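Cysteine synthase (Helicobacter pylori, PDB 6AHI) catalyses the pyridoxal 5'-phosphate-dependent formation of cystathionine from O-acetyl-L-serine and homocysteine, as a homodimer of the cysteine synthase/cystathionine beta-synthase family. Local coordinates at the interface of chains A and B. Numbering follows the deposited sequence. Chains: chain A/B, Cysteine synthase.

Contact 1: the interface of chains A and B. Residues chain A 257-258, 263, 305; chain B 110-111.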
# COMPACT_ATOMS: atom_id res chain seq x y z
N ALA A 257 11.68 -0.58 8.67
CA ALA A 257 10.53 0.15 9.18
C ALA A 257 10.96 1.24 10.18
O ALA A 257 10.59 2.41 10.02
CB ALA A 257 9.55 -0.83 9.85
N LYS A 258 11.71 0.83 11.22
CA LYS A 258 12.12 1.70 12.33
C LYS A 258 13.04 2.83 11.86
O LYS A 258 12.87 3.97 12.25
CB LYS A 258 12.84 0.89 13.41
CG LYS A 258 12.81 1.50 14.80
CD LYS A 258 13.47 0.58 15.82
CE LYS A 258 12.80 0.53 17.18
NZ LYS A 258 13.03 1.80 17.91
N LEU A 263 7.76 -0.17 4.98
CA LEU A 263 6.92 -1.23 5.51
C LEU A 263 6.86 -2.38 4.51
O LEU A 263 5.90 -2.53 3.74
CB LEU A 263 5.53 -0.65 5.80
CG LEU A 263 5.53 0.49 6.82
CD1 LEU A 263 4.16 1.13 6.86
CD2 LEU A 263 5.92 -0.04 8.21
N TYR A 305 6.57 -7.88 12.71
CA TYR A 305 7.32 -6.84 13.43
C TYR A 305 7.55 -7.17 14.93
O TYR A 305 7.89 -6.28 15.69
CB TYR A 305 6.63 -5.48 13.24
CG TYR A 305 6.77 -4.90 11.85
CD1 TYR A 305 8.01 -4.84 11.23
CD2 TYR A 305 5.68 -4.42 11.15
CE1 TYR A 305 8.15 -4.32 9.95
CE2 TYR A 305 5.81 -3.88 9.87
CZ TYR A 305 7.05 -3.81 9.28
OH TYR A 305 7.19 -3.29 8.02
N ALA B 110 6.05 -0.59 14.99
CA ALA B 110 7.13 -0.91 14.00
C ALA B 110 7.92 0.36 13.60
O ALA B 110 9.12 0.29 13.44
CB ALA B 110 6.55 -1.61 12.78
N LEU B 111 7.26 1.52 13.55
CA LEU B 111 7.91 2.80 13.17
C LEU B 111 8.60 3.50 14.35
O LEU B 111 9.17 4.58 14.17
CB LEU B 111 6.87 3.72 12.55
CG LEU B 111 6.29 3.26 11.21
CD1 LEU B 111 5.07 4.07 10.85
CD2 LEU B 111 7.33 3.38 10.10

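Contact 2: the interface of chains A and B. Residues chain A 2-3; chain B 16, 18, 167-168.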
# COMPACT_ATOMS: atom_id res chain seq x y z
N MET A 2 -2.10 11.66 -12.08
CA MET A 2 -2.83 11.25 -13.31
C MET A 2 -4.29 10.89 -12.98
O MET A 2 -4.65 10.66 -11.83
CB MET A 2 -2.16 10.03 -13.96
CG MET A 2 -2.06 8.82 -13.07
SD MET A 2 -0.83 7.60 -13.61
CE MET A 2 -0.92 6.40 -12.27
N ILE A 3 -5.13 10.83 -14.02
CA ILE A 3 -6.49 10.37 -13.92
C ILE A 3 -6.52 8.96 -14.52
O ILE A 3 -6.09 8.79 -15.64
CB ILE A 3 -7.44 11.34 -14.64
CG1 ILE A 3 -7.38 12.75 -14.02
CG2 ILE A 3 -8.85 10.80 -14.65
CD1 ILE A 3 -8.22 13.77 -14.75
N VAL B 16 -6.05 10.17 -9.34
CA VAL B 16 -7.47 10.30 -9.20
C VAL B 16 -8.12 9.21 -10.06
O VAL B 16 -7.78 9.07 -11.23
CB VAL B 16 -7.92 11.70 -9.64
CG1 VAL B 16 -9.44 11.78 -9.67
CG2 VAL B 16 -7.37 12.79 -8.73
N LYS B 18 -11.38 7.91 -11.99
CA LYS B 18 -12.58 8.47 -12.63
C LYS B 18 -13.62 7.36 -12.87
O LYS B 18 -13.33 6.37 -13.57
CB LYS B 18 -12.24 9.13 -13.97
CG LYS B 18 -13.42 9.78 -14.68
CD LYS B 18 -13.07 10.19 -16.06
CE LYS B 18 -14.13 11.05 -16.71
NZ LYS B 18 -13.75 11.34 -18.11
N GLU B 167 -5.07 18.94 -11.33
CA GLU B 167 -5.47 17.83 -12.20
C GLU B 167 -6.86 18.06 -12.79
O GLU B 167 -7.08 17.71 -13.93
CB GLU B 167 -5.53 16.48 -11.49
CG GLU B 167 -4.30 15.61 -11.67
CD GLU B 167 -3.72 15.51 -13.06
OE1 GLU B 167 -4.37 14.88 -13.94
OE2 GLU B 167 -2.61 16.07 -13.28
N LEU B 168 -7.81 18.57 -12.01
CA LEU B 168 -9.21 18.58 -12.43
C LEU B 168 -9.69 19.97 -12.88
O LEU B 168 -10.75 20.05 -13.44
CB LEU B 168 -10.08 18.07 -11.28
CG LEU B 168 -9.81 16.62 -10.87
CD1 LEU B 168 -10.76 16.14 -9.77
CD2 LEU B 168 -9.87 15.69 -12.07

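Contact 3: the interface of chains A and B. Residues chain A 103, 107, 297-298; chain B 263, 297, 300.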
# COMPACT_ATOMS: atom_id res chain seq x y z
N GLU A 103 -4.53 -13.53 4.60
CA GLU A 103 -4.73 -12.18 4.14
C GLU A 103 -4.68 -12.14 2.60
O GLU A 103 -5.54 -11.53 1.96
CB GLU A 103 -3.67 -11.25 4.74
CG GLU A 103 -3.88 -10.93 6.21
CD GLU A 103 -2.90 -11.55 7.20
OE1 GLU A 103 -3.08 -12.74 7.53
OE2 GLU A 103 -1.96 -10.84 7.66
N ILE A 107 -7.71 -11.14 -0.19
CA ILE A 107 -7.54 -10.10 -1.18
C ILE A 107 -7.86 -10.68 -2.56
O ILE A 107 -8.58 -10.07 -3.32
CB ILE A 107 -6.14 -9.47 -1.09
CG1 ILE A 107 -5.97 -8.70 0.21
CG2 ILE A 107 -5.89 -8.60 -2.29
CD1 ILE A 107 -4.57 -8.30 0.48
N ASP A 297 2.16 -5.39 5.30
CA ASP A 297 0.80 -5.40 5.85
C ASP A 297 0.18 -6.79 5.83
O ASP A 297 -0.61 -7.11 6.71
CB ASP A 297 -0.15 -4.49 5.08
CG ASP A 297 0.30 -3.05 5.06
OD1 ASP A 297 1.48 -2.78 4.66
OD2 ASP A 297 -0.52 -2.22 5.43
N ARG A 298 0.51 -7.60 4.82
CA ARG A 298 -0.13 -8.91 4.69
C ARG A 298 0.50 -9.92 5.66
O ARG A 298 0.08 -11.06 5.68
CB ARG A 298 -0.04 -9.42 3.24
CG ARG A 298 -1.01 -8.80 2.24
CD ARG A 298 -0.65 -7.44 1.74
NE ARG A 298 -1.55 -6.92 0.71
CZ ARG A 298 -1.33 -6.98 -0.61
NH1 ARG A 298 -0.37 -7.76 -1.10
NH2 ARG A 298 -2.08 -6.27 -1.42
N LEU B 263 -8.39 -1.41 -3.39
CA LEU B 263 -8.33 -2.08 -2.08
C LEU B 263 -8.31 -1.01 -0.99
O LEU B 263 -7.27 -0.70 -0.41
CB LEU B 263 -7.10 -2.97 -2.08
CG LEU B 263 -7.15 -4.08 -3.13
CD1 LEU B 263 -5.81 -4.77 -3.28
CD2 LEU B 263 -8.23 -5.11 -2.80
N ASP B 297 -5.97 -3.08 3.77
CA ASP B 297 -5.12 -4.12 4.36
C ASP B 297 -5.06 -3.99 5.88
O ASP B 297 -4.86 -4.96 6.54
CB ASP B 297 -3.68 -4.08 3.85
CG ASP B 297 -3.57 -4.10 2.34
OD1 ASP B 297 -4.09 -3.12 1.69
OD2 ASP B 297 -2.98 -5.07 1.81
N LEU B 300 -7.99 -6.25 7.60
CA LEU B 300 -8.21 -7.67 7.26
C LEU B 300 -8.55 -8.48 8.51
O LEU B 300 -9.36 -9.39 8.39
CB LEU B 300 -7.02 -8.24 6.48
CG LEU B 300 -6.88 -7.65 5.08
CD1 LEU B 300 -5.58 -8.06 4.41
CD2 LEU B 300 -8.08 -8.01 4.19

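Contact 4: the interface of chains A and B. Residues chain A 16-18, 33, 168; chain B 3-5.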
# COMPACT_ATOMS: atom_id res chain seq x y z
N VAL A 16 12.82 4.44 -6.37
CA VAL A 16 13.97 3.73 -5.92
C VAL A 16 14.49 4.44 -4.66
O VAL A 16 14.67 5.65 -4.69
CB VAL A 16 15.05 3.70 -7.01
CG1 VAL A 16 16.32 3.08 -6.49
CG2 VAL A 16 14.59 2.97 -8.28
N PHE A 17 14.65 3.69 -3.57
CA PHE A 17 15.20 4.19 -2.35
C PHE A 17 16.72 4.06 -2.39
O PHE A 17 17.25 2.95 -2.66
CB PHE A 17 14.63 3.43 -1.16
CG PHE A 17 14.72 4.21 0.14
CD1 PHE A 17 15.91 4.27 0.84
CD2 PHE A 17 13.66 4.98 0.58
CE1 PHE A 17 16.03 5.05 1.98
CE2 PHE A 17 13.76 5.73 1.74
CZ PHE A 17 14.95 5.78 2.43
N LYS A 18 17.43 5.15 -2.11
CA LYS A 18 18.89 5.14 -2.08
C LYS A 18 19.39 5.18 -0.63
O LYS A 18 19.05 6.10 0.15
CB LYS A 18 19.50 6.31 -2.84
CG LYS A 18 21.02 6.34 -2.90
CD LYS A 18 21.52 7.66 -3.43
CE LYS A 18 22.98 7.62 -3.81
NZ LYS A 18 23.36 8.95 -4.35
N TYR A 33 20.58 0.79 -3.99
CA TYR A 33 19.33 1.22 -4.55
C TYR A 33 18.33 0.07 -4.45
O TYR A 33 18.55 -0.95 -5.02
CB TYR A 33 19.50 1.61 -6.01
CG TYR A 33 20.45 2.74 -6.19
CD1 TYR A 33 20.01 4.04 -6.06
CD2 TYR A 33 21.79 2.53 -6.45
CE1 TYR A 33 20.86 5.11 -6.27
CE2 TYR A 33 22.66 3.60 -6.62
CZ TYR A 33 22.20 4.90 -6.55
OH TYR A 33 23.05 5.96 -6.74
N LEU A 168 18.36 4.62 -13.20
CA LEU A 168 19.66 4.55 -12.54
C LEU A 168 20.83 4.58 -13.51
O LEU A 168 21.95 4.75 -13.06
CB LEU A 168 19.75 3.28 -11.70
CG LEU A 168 18.71 3.14 -10.60
CD1 LEU A 168 18.96 1.85 -9.83
CD2 LEU A 168 18.70 4.36 -9.69
N ILE B 3 14.40 8.74 -7.59
CA ILE B 3 15.28 8.25 -6.57
C ILE B 3 15.01 9.09 -5.30
O ILE B 3 15.10 10.31 -5.37
CB ILE B 3 16.74 8.36 -6.99
CG1 ILE B 3 17.05 7.55 -8.25
CG2 ILE B 3 17.68 7.98 -5.86
CD1 ILE B 3 18.31 7.98 -8.92
N ILE B 4 14.68 8.41 -4.21
CA ILE B 4 14.38 9.08 -2.93
C ILE B 4 15.30 8.56 -1.82
O ILE B 4 15.85 7.45 -1.87
CB ILE B 4 12.90 8.88 -2.59
CG1 ILE B 4 12.54 7.44 -2.24
CG2 ILE B 4 12.02 9.42 -3.71
CD1 ILE B 4 11.12 7.33 -1.79
N THR B 5 15.53 9.43 -0.82
CA THR B 5 16.38 9.11 0.33
C THR B 5 15.56 9.24 1.62
O THR B 5 16.07 8.96 2.69
CB THR B 5 17.64 10.00 0.42
OG1 THR B 5 17.17 11.34 0.57
CG2 THR B 5 18.56 9.88 -0.78

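Contact 1: the interface of chains A and B
The phenol ring of A:Tyr305 turns one face to B:Ala110, whose methyl CB sits over it as a CH-pi contact. That CB of B:Ala110 stands 3.3 Å above the A:Tyr305 ring plane, displaced toward the rim, and its nearest ring atoms are on the CG-CD2 side: B:Ala110 CB is 3.4 Å from A:Tyr305 CD2. The hydroxyl end points away from the methyl. The ring is placed there by a first torsion that sets CG beside the backbone N and opposite the carbonyl carbon (chi1 -72°), next to the last turn of helix 102-110 of chain B.

On the other side of this turn, helix 246-260 of chain A closes in. The carbonyl O of B:Ala110 lies 3.8 Å from A:Ala257 CB and 3.5 Å from A:Lys258 N, too long to count as a bond. The A:Lys258 chain then leads away from this carbonyl and bends at its far end. B:Leu111 reaches back with one methyl: B:Leu111 CD2 meets the A:Ala257 carbonyl O at 3.4 Å. B:Leu111 CD2 also comes 4.2 Å from A:Leu263 CD2, the two leucines crossing at about a right angle. The patch packs the end of helix 102-110 between A:Tyr305 and helix 246-260 of the partner and helps hold the homodimer together.

Contact 2: the interface of chains A and B
A:Ile3 is the wedge of this contact, laid beside strand 16-19 of chain B as a short parallel beta bridge with B:Val16. Next to the bridge, B:Val16 N donates to A:Met2 O at 2.9 Å. From this rail the two branches of the isoleucine part company, and both pack carbon on carbon. The CG1 arm lies beside the backbone N (chi1 -60°) and stays extended, which carries A:Ile3 CD1 to within 3.7 Å of B:Leu168 CD2, methyl on methyl. The other branch turns away from it, and A:Ile3 CG2 packs at 3.8 Å on B:Lys18 CB, at the root of the lysine, whose chain runs extended beyond that point.

Against this apolar packing stands the carboxylate of B:Glu167. Its side chain, bent at the second torsion, slides past A:Ile3 in the opposite direction. B:Glu167 OE1 comes 3.7 Å from A:Ile3 CG1, as near as the methyls are to each other, but oxygen here meets aliphatic carbon and forms no bond with it. This charged flank is probably the one that looks toward solvent. The site ties the N-terminus of one subunit to the body of the other, an arm exchange that supports the homodimer.

Contact 3: the interface of chains A and B
A:Arg298 and B:Asp297 form the ionic link of this homodimer contact in a fold type II PLP enzyme, the cysteine synthase/cystathionine beta-synthase family. A:Arg298 NE, not the terminal nitrogens, donates to B:Asp297 OD2 at 2.6 Å, a salt bridge that is also a hydrogen bond, bent to 141° at the hydrogen. The oxygen sits at the edge of the guanidinium, in its plane, and the carboxylate is turned 19° from it, nearly coplanar. A bend at the second torsion of the arginine (chi2 79°) swings NE toward the partner.

Among like charges, the two Asp297 side chains cross at about a right angle, A:Asp297 CB 3.8 Å from B:Asp297 CB. A:Asp297 OD2 and B:Asp297 OD2 are 5.2 Å apart; if both are charged they would repel, and A:Arg298 may offset part of this. Two equivalent residues facing one another put this spot close to the dimer two-fold axis.

Apolar contacts come from helix 102-110 of chain A. B:Leu300 CD1 lies 3.7 Å from A:Glu103 CB, against the aliphatic stem of that glutamate, and 4.1 Å from A:Ile107 CD1. A:Ile107 CD1 also lies 3.8 Å from B:Asp297 OD2, the oxygen the arginine grips. A:Ile107 CG2 meets B:Leu263 CD1 at 4.0 Å, the side chains crossing at about a right angle.

Contact 4: the interface of chains A and B
B:Ile3 and B:Ile4 add a short parallel strand to strand 16-19 of chain A, an intersubunit beta interface by which each monomer of the homodimer lends its N-terminus to the other. Backbone bonds carry it, among them B:Ile4 N to A:Val16 O at 2.8 Å and A:Lys18 N to B:Ile4 O, also at 2.8 Å. B:Ile4 is thus gripped through both its amide and its carbonyl, with A:Phe17 bridged between.

On one side of the strand pair, the ring of A:Phe17 swings across the incoming chain, its CG opposite the backbone N (chi1 -157°). One face of the A:Phe17 ring takes B:Ile4 O, 4.0 Å above the plane and toward the rim, with B:Thr5 CA on that same face. A:Phe17 CZ comes 3.4 Å from B:Thr5 O, while A:Phe17 CD2 packs 3.9 Å from B:Ile4 CG1, the two side chains meeting at about a right angle. B:Thr5 turns its methyl CG2 to A:Lys18 O.

On the opposite side, B:Ile3 CD1 packs 3.7 Å from A:Leu168 CD2, and its CG2 branch on the A:Lys18 stem. A:Tyr33 CE1, on strand 31-36, is more distant, 4.3 Å from B:Ile3 CG2. The borrowed strand 3-4 probably extends the edge of the partner's sheet, beside helix 160-168.

Contact 2 and contact 4 are twins with the chains exchanged: strand 3-4 of each subunit lines up with strand 16-19 of the other. Measured between centres of C-alpha atoms, they are about 26 Å apart, and contact 3 lies about 25 Å from contact 2 and 26 Å from contact 4, as befits a site near the two-fold axis. Contact 1 is about 17 Å from contact 3; both use helix 102-110 and a leucine, A:Leu263 in contact 1 and B:Leu263 in contact 3. Reciprocal N-terminal arms, ionic contact 3 near the centre and contact 1 to one side, nearer contact 4, spread the dimer's hold over separate patches.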